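Local coordinates for B-type Cna protein (PDB 6FWY) that is of unknown function but carries a thioester domain of a cell-wall-anchored surface protein, and so probably takes part in attachment to host surfaces, at residues Pro155-Ser164 with Thr176-Ala187; Lys236-Phe247 with Val259-Ser270. All coordinates share one frame; numbering follows the deposited sequence.

Contact 1: residues Pro155-Ser164 with Thr176-Ala187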
loop_
_atom_site.group_PDB
_atom_site.type_symbol
_atom_site.label_atom_id
_atom_site.label_comp_id
_atom_site.label_asym_id
_atom_site.label_seq_id
_atom_site.Cartn_x
_atom_site.Cartn_y
_atom_site.Cartn_z
ATOM N N PRO A 155 2.230 -2.607 3.558
ATOM C CA PRO A 155 0.899 -2.044 3.257
ATOM C C PRO A 155 -0.289 -2.797 3.910
ATOM O O PRO A 155 -1.437 -2.610 3.491
ATOM C CB PRO A 155 0.839 -2.136 1.727
ATOM C CG PRO A 155 1.657 -3.342 1.411
ATOM C CD PRO A 155 2.775 -3.366 2.410
ATOM N N ASN A 156 -0.021 -3.627 4.909
ATOM C CA ASN A 156 -1.026 -4.418 5.592
ATOM C C ASN A 156 -2.221 -3.574 6.103
ATOM O O ASN A 156 -2.043 -2.497 6.651
ATOM C CB ASN A 156 -0.387 -5.196 6.759
ATOM C CG ASN A 156 -1.398 -6.011 7.560
ATOM O OD1 ASN A 156 -1.899 -7.009 7.075
ATOM N ND2 ASN A 156 -1.703 -5.579 8.789
ATOM N N THR A 157 -3.420 -4.091 5.852
ATOM C CA THR A 157 -4.658 -3.546 6.387
ATOM C C THR A 157 -4.938 -4.265 7.701
ATOM O O THR A 157 -5.050 -5.483 7.726
ATOM C CB THR A 157 -5.827 -3.741 5.387
ATOM O OG1 THR A 157 -5.592 -2.925 4.237
ATOM C CG2 THR A 157 -7.179 -3.334 6.001
ATOM N N GLU A 158 -4.997 -3.503 8.786
ATOM C CA GLU A 158 -5.459 -3.999 10.077
ATOM C C GLU A 158 -6.971 -3.797 10.115
ATOM O O GLU A 158 -7.468 -2.724 9.739
ATOM C CB GLU A 158 -4.826 -3.219 11.235
ATOM C CG GLU A 158 -3.303 -3.234 11.304
ATOM C CD GLU A 158 -2.742 -2.220 12.311
ATOM O OE1 GLU A 158 -3.532 -1.399 12.862
ATOM O OE2 GLU A 158 -1.500 -2.234 12.590
ATOM N N PHE A 159 -7.701 -4.814 10.566
ATOM C CA PHE A 159 -9.139 -4.696 10.801
ATOM C C PHE A 159 -9.582 -5.607 11.935
ATOM O O PHE A 159 -9.248 -6.793 11.962
ATOM C CB PHE A 159 -9.922 -4.994 9.522
ATOM C CG PHE A 159 -11.409 -5.026 9.714
ATOM C CD1 PHE A 159 -12.076 -3.977 10.355
ATOM C CD2 PHE A 159 -12.146 -6.092 9.243
ATOM C CE1 PHE A 159 -13.453 -4.000 10.530
ATOM C CE2 PHE A 159 -13.517 -6.133 9.422
ATOM C CZ PHE A 159 -14.182 -5.077 10.059
ATOM N N SER A 160 -10.348 -5.042 12.867
ATOM C CA SER A 160 -10.883 -5.808 13.978
ATOM C C SER A 160 -12.258 -5.303 14.423
ATOM O O SER A 160 -12.565 -4.110 14.332
ATOM C CB SER A 160 -9.916 -5.758 15.156
ATOM O OG SER A 160 -9.788 -4.436 15.633
ATOM N N ILE A 161 -13.070 -6.255 14.883
ATOM C CA ILE A 161 -14.300 -5.986 15.602
ATOM C C ILE A 161 -14.142 -6.650 16.957
ATOM O O ILE A 161 -13.893 -7.836 17.025
ATOM C CB ILE A 161 -15.522 -6.548 14.844
ATOM C CG1 ILE A 161 -15.662 -5.842 13.492
ATOM C CG2 ILE A 161 -16.790 -6.418 15.691
ATOM C CD1 ILE A 161 -16.731 -6.371 12.591
ATOM N N THR A 162 -14.301 -5.877 18.024
ATOM C CA THR A 162 -14.078 -6.348 19.391
ATOM C C THR A 162 -15.262 -5.977 20.292
ATOM O O THR A 162 -15.684 -4.826 20.318
ATOM C CB THR A 162 -12.776 -5.734 19.956
ATOM O OG1 THR A 162 -11.740 -5.857 18.972
ATOM C CG2 THR A 162 -12.327 -6.435 21.245
ATOM N N ALA A 163 -15.795 -6.958 21.009
ATOM C CA ALA A 163 -16.889 -6.753 21.962
ATOM C C ALA A 163 -16.358 -5.884 23.083
ATOM O O ALA A 163 -15.263 -6.137 23.590
ATOM C CB ALA A 163 -17.378 -8.081 22.516
ATOM N N SER A 164 -17.108 -4.839 23.426
ATOM C CA SER A 164 -16.733 -3.906 24.497
ATOM C C SER A 164 -17.606 -4.056 25.735
ATOM O O SER A 164 -17.093 -4.012 26.856
ATOM C CB SER A 164 -16.770 -2.464 23.983
ATOM O OG SER A 164 -18.019 -2.180 23.377
ATOM N N THR A 176 -22.534 -4.414 22.430
ATOM C CA THR A 176 -21.778 -3.350 21.771
ATOM C C THR A 176 -20.398 -3.859 21.357
ATOM O O THR A 176 -19.766 -4.609 22.084
ATOM C CB THR A 176 -21.689 -2.100 22.667
ATOM O OG1 THR A 176 -23.017 -1.698 23.011
ATOM C CG2 THR A 176 -20.971 -0.938 21.959
ATOM N N TYR A 177 -19.954 -3.443 20.173
ATOM C CA TYR A 177 -18.665 -3.833 19.586
ATOM C C TYR A 177 -17.919 -2.595 19.089
ATOM O O TYR A 177 -18.543 -1.657 18.627
ATOM C CB TYR A 177 -18.880 -4.799 18.415
ATOM C CG TYR A 177 -19.568 -6.078 18.795
ATOM C CD1 TYR A 177 -20.968 -6.136 18.856
ATOM C CD2 TYR A 177 -18.843 -7.230 19.103
ATOM C CE1 TYR A 177 -21.620 -7.303 19.204
ATOM C CE2 TYR A 177 -19.488 -8.410 19.463
ATOM C CZ TYR A 177 -20.880 -8.441 19.514
ATOM O OH TYR A 177 -21.553 -9.590 19.862
ATOM N N LYS A 178 -16.597 -2.579 19.229
ATOM C CA LYS A 178 -15.726 -1.545 18.635
ATOM C C LYS A 178 -15.083 -2.028 17.333
ATOM O O LYS A 178 -14.540 -3.124 17.296
ATOM C CB LYS A 178 -14.623 -1.134 19.622
ATOM C CG LYS A 178 -15.180 -0.258 20.726
ATOM C CD LYS A 178 -14.252 -0.044 21.889
ATOM C CE LYS A 178 -15.012 0.796 22.896
ATOM N NZ LYS A 178 -14.335 0.897 24.223
ATOM N N THR A 179 -15.141 -1.196 16.298
ATOM C CA THR A 179 -14.433 -1.436 15.044
ATOM C C THR A 179 -13.121 -0.659 15.065
ATOM O O THR A 179 -13.046 0.415 15.677
ATOM C CB THR A 179 -15.219 -0.995 13.799
ATOM O OG1 THR A 179 -15.427 0.414 13.838
ATOM C CG2 THR A 179 -16.546 -1.709 13.710
ATOM N N ALA A 180 -12.103 -1.201 14.394
ATOM C CA ALA A 180 -10.815 -0.535 14.267
ATOM C C ALA A 180 -10.119 -0.899 12.959
ATOM O O ALA A 180 -10.191 -2.036 12.505
ATOM C CB ALA A 180 -9.912 -0.865 15.455
ATOM N N SER A 181 -9.448 0.083 12.362
ATOM C CA SER A 181 -8.675 -0.118 11.140
ATOM C C SER A 181 -7.654 1.000 10.954
ATOM O O SER A 181 -7.876 2.138 11.363
ATOM C CB SER A 181 -9.594 -0.181 9.916
ATOM O OG SER A 181 -8.880 -0.554 8.742
ATOM N N ASN A 182 -6.541 0.659 10.309
ATOM C CA ASN A 182 -5.573 1.660 9.865
ATOM C C ASN A 182 -5.852 2.183 8.448
ATOM O O ASN A 182 -5.060 2.942 7.921
ATOM C CB ASN A 182 -4.151 1.123 9.971
ATOM C CG ASN A 182 -3.864 0.011 8.979
ATOM O OD1 ASN A 182 -4.781 -0.658 8.496
ATOM N ND2 ASN A 182 -2.586 -0.208 8.690
ATOM N N LYS A 183 -6.970 1.780 7.839
ATOM C CA LYS A 183 -7.396 2.299 6.533
ATOM C C LYS A 183 -8.813 2.868 6.646
ATOM O O LYS A 183 -9.574 2.476 7.514
ATOM C CB LYS A 183 -7.358 1.196 5.468
ATOM C CG LYS A 183 -6.033 0.443 5.339
ATOM C CD LYS A 183 -4.897 1.318 4.829
ATOM C CE LYS A 183 -3.541 0.597 4.882
ATOM N NZ LYS A 183 -3.517 -0.649 4.067
ATOM N N THR A 184 -9.148 3.791 5.749
ATOM C CA THR A 184 -10.479 4.398 5.710
ATOM C C THR A 184 -11.403 3.563 4.807
ATOM O O THR A 184 -10.956 2.956 3.809
ATOM C CB THR A 184 -10.440 5.885 5.247
ATOM O OG1 THR A 184 -10.162 5.970 3.841
ATOM C CG2 THR A 184 -9.345 6.686 5.993
ATOM N N GLY A 185 -12.680 3.531 5.180
ATOM C CA GLY A 185 -13.699 2.752 4.487
ATOM C C GLY A 185 -14.841 2.395 5.428
ATOM O O GLY A 185 -15.192 3.183 6.296
ATOM N N ASN A 186 -15.422 1.210 5.245
ATOM C CA ASN A 186 -16.502 0.700 6.114
ATOM C C ASN A 186 -16.456 -0.818 6.135
ATOM O O ASN A 186 -15.621 -1.417 5.457
ATOM C CB ASN A 186 -17.899 1.213 5.658
ATOM C CG ASN A 186 -18.244 0.821 4.240
ATOM O OD1 ASN A 186 -17.911 -0.262 3.762
ATOM N ND2 ASN A 186 -18.941 1.697 3.563
ATOM N N ALA A 187 -17.340 -1.428 6.912
ATOM C CA ALA A 187 -17.450 -2.880 6.976
ATOM C C ALA A 187 -18.897 -3.342 6.847
ATOM O O ALA A 187 -19.828 -2.644 7.245
ATOM C CB ALA A 187 -16.849 -3.399 8.276
HETATM O O HOH W 1 -0.738 0.474 10.997
HETATM O O HOH W 2 -11.762 -3.678 17.407
#

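Contact 2: residues Lys236-Phe247 with Val259-Ser270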
loop_
_atom_site.group_PDB
_atom_site.type_symbol
_atom_site.label_atom_id
_atom_site.label_comp_id
_atom_site.label_asym_id
_atom_site.label_seq_id
_atom_site.Cartn_x
_atom_site.Cartn_y
_atom_site.Cartn_z
ATOM N N LYS A 236 -19.428 -12.059 11.527
ATOM C CA LYS A 236 -18.147 -11.419 11.224
ATOM C C LYS A 236 -18.417 -10.135 10.448
ATOM O O LYS A 236 -19.527 -9.913 9.953
ATOM C CB LYS A 236 -17.244 -12.327 10.384
ATOM C CG LYS A 236 -17.839 -12.754 9.060
ATOM C CD LYS A 236 -16.856 -13.262 8.043
ATOM C CE LYS A 236 -17.578 -13.469 6.717
ATOM N NZ LYS A 236 -16.733 -14.221 5.743
ATOM N N GLY A 237 -17.380 -9.319 10.330
ATOM C CA GLY A 237 -17.385 -8.137 9.488
ATOM C C GLY A 237 -16.427 -8.345 8.345
ATOM O O GLY A 237 -15.446 -9.066 8.497
ATOM N N THR A 238 -16.715 -7.716 7.209
ATOM C CA THR A 238 -15.783 -7.663 6.077
ATOM C C THR A 238 -15.542 -6.190 5.776
ATOM O O THR A 238 -16.411 -5.510 5.241
ATOM C CB THR A 238 -16.342 -8.365 4.814
ATOM O OG1 THR A 238 -16.607 -9.750 5.100
ATOM C CG2 THR A 238 -15.354 -8.272 3.661
ATOM N N ALA A 239 -14.347 -5.701 6.112
ATOM C CA ALA A 239 -13.977 -4.317 5.818
ATOM C C ALA A 239 -13.787 -4.134 4.318
ATOM O O ALA A 239 -13.356 -5.044 3.615
ATOM C CB ALA A 239 -12.738 -3.905 6.582
ATOM N N ASN A 240 -14.168 -2.965 3.833
ATOM C CA ASN A 240 -13.930 -2.573 2.468
ATOM C C ASN A 240 -13.243 -1.224 2.564
ATOM O O ASN A 240 -13.865 -0.226 2.957
ATOM C CB ASN A 240 -15.227 -2.476 1.667
ATOM C CG ASN A 240 -14.969 -2.305 0.174
ATOM O OD1 ASN A 240 -13.821 -2.405 -0.299
ATOM N ND2 ASN A 240 -16.017 -2.054 -0.576
ATOM N N VAL A 241 -11.955 -1.221 2.238
ATOM C CA VAL A 241 -11.096 -0.087 2.503
ATOM C C VAL A 241 -10.388 0.401 1.258
ATOM O O VAL A 241 -10.325 -0.276 0.242
ATOM C CB VAL A 241 -10.045 -0.393 3.593
ATOM C CG1 VAL A 241 -10.732 -0.850 4.870
ATOM C CG2 VAL A 241 -9.014 -1.423 3.125
ATOM N N SER A 242 -9.880 1.610 1.375
ATOM C CA SER A 242 -9.020 2.211 0.394
ATOM C C SER A 242 -7.594 1.895 0.843
ATOM O O SER A 242 -7.293 2.001 2.034
ATOM C CB SER A 242 -9.263 3.706 0.392
ATOM O OG SER A 242 -8.599 4.300 -0.675
ATOM N N THR A 243 -6.734 1.479 -0.087
ATOM C CA THR A 243 -5.346 1.182 0.223
ATOM C C THR A 243 -4.454 1.611 -0.951
ATOM O O THR A 243 -4.834 1.469 -2.111
ATOM C CB THR A 243 -5.160 -0.327 0.578
ATOM O OG1 THR A 243 -3.873 -0.553 1.183
ATOM C CG2 THR A 243 -5.325 -1.270 -0.669
ATOM N N THR A 244 -3.288 2.169 -0.631
ATOM C CA THR A 244 -2.304 2.603 -1.642
ATOM C C THR A 244 -1.072 1.687 -1.560
ATOM O O THR A 244 -0.286 1.764 -0.606
ATOM C CB THR A 244 -1.985 4.109 -1.485
ATOM O OG1 THR A 244 -3.204 4.864 -1.639
ATOM C CG2 THR A 244 -1.014 4.609 -2.536
ATOM N N ASN A 245 -0.942 0.798 -2.553
ATOM C CA ASN A 245 0.102 -0.258 -2.608
ATOM C C ASN A 245 0.921 -0.150 -3.909
ATOM O O ASN A 245 0.445 0.421 -4.892
ATOM C CB ASN A 245 -0.550 -1.658 -2.575
ATOM C CG ASN A 245 -1.442 -1.886 -1.348
ATOM O OD1 ASN A 245 -1.639 -0.995 -0.522
ATOM N ND2 ASN A 245 -1.977 -3.072 -1.238
ATOM N N PRO A 246 2.147 -0.695 -3.923
ATOM C CA PRO A 246 2.949 -0.644 -5.138
ATOM C C PRO A 246 2.593 -1.747 -6.104
ATOM O O PRO A 246 2.449 -2.894 -5.691
ATOM C CB PRO A 246 4.387 -0.827 -4.621
ATOM C CG PRO A 246 4.220 -1.683 -3.426
ATOM C CD PRO A 246 2.920 -1.241 -2.792
ATOM N N PHE A 247 2.477 -1.408 -7.382
ATOM C CA PHE A 247 2.193 -2.383 -8.442
ATOM C C PHE A 247 3.158 -2.213 -9.612
ATOM O O PHE A 247 3.623 -1.110 -9.892
ATOM C CB PHE A 247 0.743 -2.263 -8.910
ATOM C CG PHE A 247 -0.260 -2.542 -7.827
ATOM C CD1 PHE A 247 -0.559 -3.842 -7.451
ATOM C CD2 PHE A 247 -0.881 -1.497 -7.171
ATOM C CE1 PHE A 247 -1.469 -4.095 -6.438
ATOM C CE2 PHE A 247 -1.830 -1.732 -6.164
ATOM C CZ PHE A 247 -2.123 -3.037 -5.795
ATOM N N VAL A 259 7.210 0.418 -11.693
ATOM C CA VAL A 259 6.517 0.236 -10.424
ATOM C C VAL A 259 6.010 1.601 -9.966
ATOM O O VAL A 259 6.669 2.612 -10.154
ATOM C CB VAL A 259 7.419 -0.448 -9.344
ATOM C CG1 VAL A 259 8.643 0.424 -8.985
ATOM C CG2 VAL A 259 6.599 -0.806 -8.104
ATOM N N VAL A 260 4.826 1.613 -9.371
ATOM C CA VAL A 260 4.134 2.859 -8.990
ATOM C C VAL A 260 3.108 2.559 -7.897
ATOM O O VAL A 260 2.535 1.482 -7.863
ATOM C CB VAL A 260 3.470 3.565 -10.212
ATOM C CG1 VAL A 260 2.439 2.695 -10.882
ATOM C CG2 VAL A 260 2.856 4.906 -9.834
ATOM N N MET A 261 2.922 3.513 -6.988
ATOM C CA MET A 261 1.935 3.418 -5.932
ATOM C C MET A 261 0.571 3.736 -6.527
ATOM O O MET A 261 0.400 4.765 -7.155
ATOM C CB MET A 261 2.256 4.397 -4.804
ATOM C CG MET A 261 3.555 4.060 -4.069
ATOM S SD MET A 261 3.527 2.540 -3.098
ATOM C CE MET A 261 2.783 3.149 -1.594
ATOM N N ILE A 262 -0.371 2.818 -6.347
ATOM C CA ILE A 262 -1.749 3.014 -6.798
ATOM C C ILE A 262 -2.742 2.825 -5.658
ATOM O O ILE A 262 -2.674 1.844 -4.916
ATOM C CB ILE A 262 -2.091 2.081 -7.976
ATOM C CG1 ILE A 262 -1.166 2.417 -9.155
ATOM C CG2 ILE A 262 -3.563 2.217 -8.376
ATOM C CD1 ILE A 262 -1.295 1.491 -10.324
ATOM N N THR A 263 -3.663 3.777 -5.552
ATOM C CA THR A 263 -4.785 3.704 -4.620
ATOM C C THR A 263 -5.812 2.747 -5.232
ATOM O O THR A 263 -6.245 2.936 -6.353
ATOM C CB THR A 263 -5.369 5.115 -4.363
ATOM O OG1 THR A 263 -4.327 5.942 -3.829
ATOM C CG2 THR A 263 -6.545 5.101 -3.376
ATOM N N THR A 264 -6.144 1.693 -4.494
ATOM C CA THR A 264 -7.151 0.708 -4.908
ATOM C C THR A 264 -7.986 0.302 -3.682
ATOM O O THR A 264 -7.860 0.917 -2.621
ATOM C CB THR A 264 -6.490 -0.506 -5.609
ATOM O OG1 THR A 264 -7.500 -1.413 -6.096
ATOM C CG2 THR A 264 -5.489 -1.246 -4.642
ATOM N N SER A 265 -8.860 -0.688 -3.832
ATOM C CA SER A 265 -9.671 -1.199 -2.706
ATOM C C SER A 265 -9.141 -2.542 -2.222
ATOM O O SER A 265 -8.447 -3.256 -2.970
ATOM C CB SER A 265 -11.144 -1.356 -3.095
ATOM O OG SER A 265 -11.247 -2.065 -4.309
ATOM N N GLU A 266 -9.459 -2.858 -0.967
ATOM C CA GLU A 266 -9.178 -4.157 -0.368
ATOM C C GLU A 266 -10.345 -4.581 0.529
ATOM O O GLU A 266 -10.879 -3.770 1.274
ATOM C CB GLU A 266 -7.876 -4.107 0.453
ATOM C CG GLU A 266 -7.520 -5.399 1.185
ATOM C CD GLU A 266 -6.250 -5.274 2.017
ATOM O OE1 GLU A 266 -5.651 -4.176 2.058
ATOM O OE2 GLU A 266 -5.803 -6.296 2.613
ATOM N N THR A 267 -10.719 -5.855 0.452
ATOM C CA THR A 267 -11.660 -6.464 1.401
ATOM C C THR A 267 -10.896 -7.362 2.393
ATOM O O THR A 267 -9.958 -8.048 2.011
ATOM C CB THR A 267 -12.733 -7.309 0.702
ATOM O OG1 THR A 267 -12.104 -8.284 -0.136
ATOM C CG2 THR A 267 -13.683 -6.449 -0.122
ATOM N N LYS A 268 -11.305 -7.336 3.652
ATOM C CA LYS A 268 -10.664 -8.112 4.694
ATOM C C LYS A 268 -11.606 -8.425 5.846
ATOM O O LYS A 268 -12.267 -7.529 6.359
ATOM C CB LYS A 268 -9.443 -7.372 5.240
ATOM C CG LYS A 268 -8.572 -8.226 6.175
ATOM C CD LYS A 268 -7.181 -7.626 6.316
ATOM C CE LYS A 268 -6.352 -8.415 7.299
ATOM N NZ LYS A 268 -4.921 -8.199 6.921
ATOM N N ASP A 269 -11.634 -9.692 6.251
ATOM C CA ASP A 269 -12.503 -10.177 7.322
ATOM C C ASP A 269 -11.962 -9.907 8.721
ATOM O O ASP A 269 -10.754 -9.977 8.953
ATOM C CB ASP A 269 -12.724 -11.692 7.210
ATOM C CG ASP A 269 -13.681 -12.069 6.101
ATOM O OD1 ASP A 269 -14.199 -11.175 5.420
ATOM O OD2 ASP A 269 -13.944 -13.280 5.918
ATOM N N SER A 270 -12.883 -9.644 9.648
ATOM C CA SER A 270 -12.615 -9.691 11.072
ATOM C C SER A 270 -12.563 -11.150 11.510
ATOM O O SER A 270 -12.854 -12.045 10.728
ATOM C CB SER A 270 -13.765 -9.003 11.836
ATOM O OG SER A 270 -14.944 -9.795 11.805
HETATM O O HOH W 3 -3.051 -3.539 1.491
#

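Contact 1: residues Pro155-Ser164 with Thr176-Ala187
Asn182 reaches across to Asn156 and Glu158 with both ends of its amide. Its CG sits between the backbone N and the carbonyl carbon (chi1 68°), which turns the amide toward the other segment. ND2 donates to Asn156 O at 3.1 Å, almost straight and in the plane of both groups. OD1 accepts from Glu158 N at 2.9 Å, but this donor stands above the amide plane. The Glu158 carboxylate stacks on the same amide, with planes 13° apart.

Lys183 bends at chi2 and chi4, and its NZ donates to Pro155 O at 2.9 Å and to Thr157 OG1 at 3.1 Å. NZ is also hydrogen-bonded to Thr243 OG1, and Thr157 OG1 to Glu266 OE1. Ser181 OG donates to Glu158 O at 2.8 Å and accepts from Lys183 N, forming an ST turn.

Beyond the turn, residues 159-164 and 176-181 pair as an antiparallel hairpin. Ser160 with Ala180 and Thr162 with Lys178 are its hydrogen-bonded pairs. A water joins Ser160 OG, Thr162 OG1 and Lys178 O on one face. On the other, Ile161 CG2 packs on Tyr177 CB at 3.8 Å, and Ala163 CB lies 3.7 Å from Tyr177 CE2. Phe159 CZ meets Ala187 CB at 3.6 Å, where the chain has already crossed to strand 185-191.

The hairpin is thus largely apolar on the Ile161 and Tyr177 face, with Ser160, Thr162 and Lys178 on the other. Where regular pairing stops, side chains of residues 181-183 bind the backbone of residues 155-158 and the Thr157 hydroxyl, and hold the incoming loop.

Contact 2: residues Lys236-Phe247 with Val259-Ser270
Lys236 and Asp269 form a salt bridge near one end of this long strand pair. From Lys236 CB, 3.7 Å from Ser270 OG, the side chain runs out extended. CG is set between the backbone N and the carbonyl carbon (chi1 59°), which directs the chain along Asp269. CD passes Asp269 OD2 at 3.6 Å, and CE stays almost as near. NZ ends 2.9 Å from Asp269 OD2, above the carboxylate plane. The other oxygen, OD1, accepts from Thr238 OG1 at 2.8 Å, also from out of the plane. Each carboxylate oxygen therefore has its own donor, which fixes the rotation of the group. Ser270 OG accepts an almost straight bond from Gly237 N, and Ser270 N donates back to Gly237 O.

The two strands are the arms of a long antiparallel beta hairpin, 231-250 with 258-277. Backbone pairing is regular from Ala239 with Lys268 to Phe247 with Val260. On the Thr243 face, a water donates to both Thr243 OG1 and Glu266 OE1. These two atoms are also hydrogen-bonded to Lys183 NZ and Thr157 OG1, respectively. On this same face the Phe247 ring turns an edge to Ile262 CB at 3.9 Å, while Val6 of strand 5-6 also packs on Phe247.

On the opposite face, Thr244 OG1 and Thr263 OG1 share a hydrogen bond of 2.7 Å. Next to them, Met261 folds back at chi2 and chi3. Its SD rests 3.8 Å from Pro246 CB, and its CE lies 3.5 Å from Thr244 O. Helix 76-84 touches Met261 through Tyr79 and Phe82.

The centres of contact 1 and contact 2 lie about 13 Å apart. They follow in series along the chain, since contact 1 closes before contact 2 opens. Strands 159-169 and 172-181 belong to a five-stranded antiparallel sheet. Strands 231-250 and 258-277 belong to the larger antiparallel sheet. Residues 185-187 of contact 1 cross over to that larger sheet, where strand 185-191 pairs with strand 231-250. Contact 2 lies nearer the centre of the chain, about 7 Å from it, against about 17 Å for contact 1. The long hairpin of contact 2 runs from helix 76-84 to the five-stranded sheet, whose Phe159, Ile161 and Tyr177 pack on strand 258-277, and so spans the two parts of an elongated molecule.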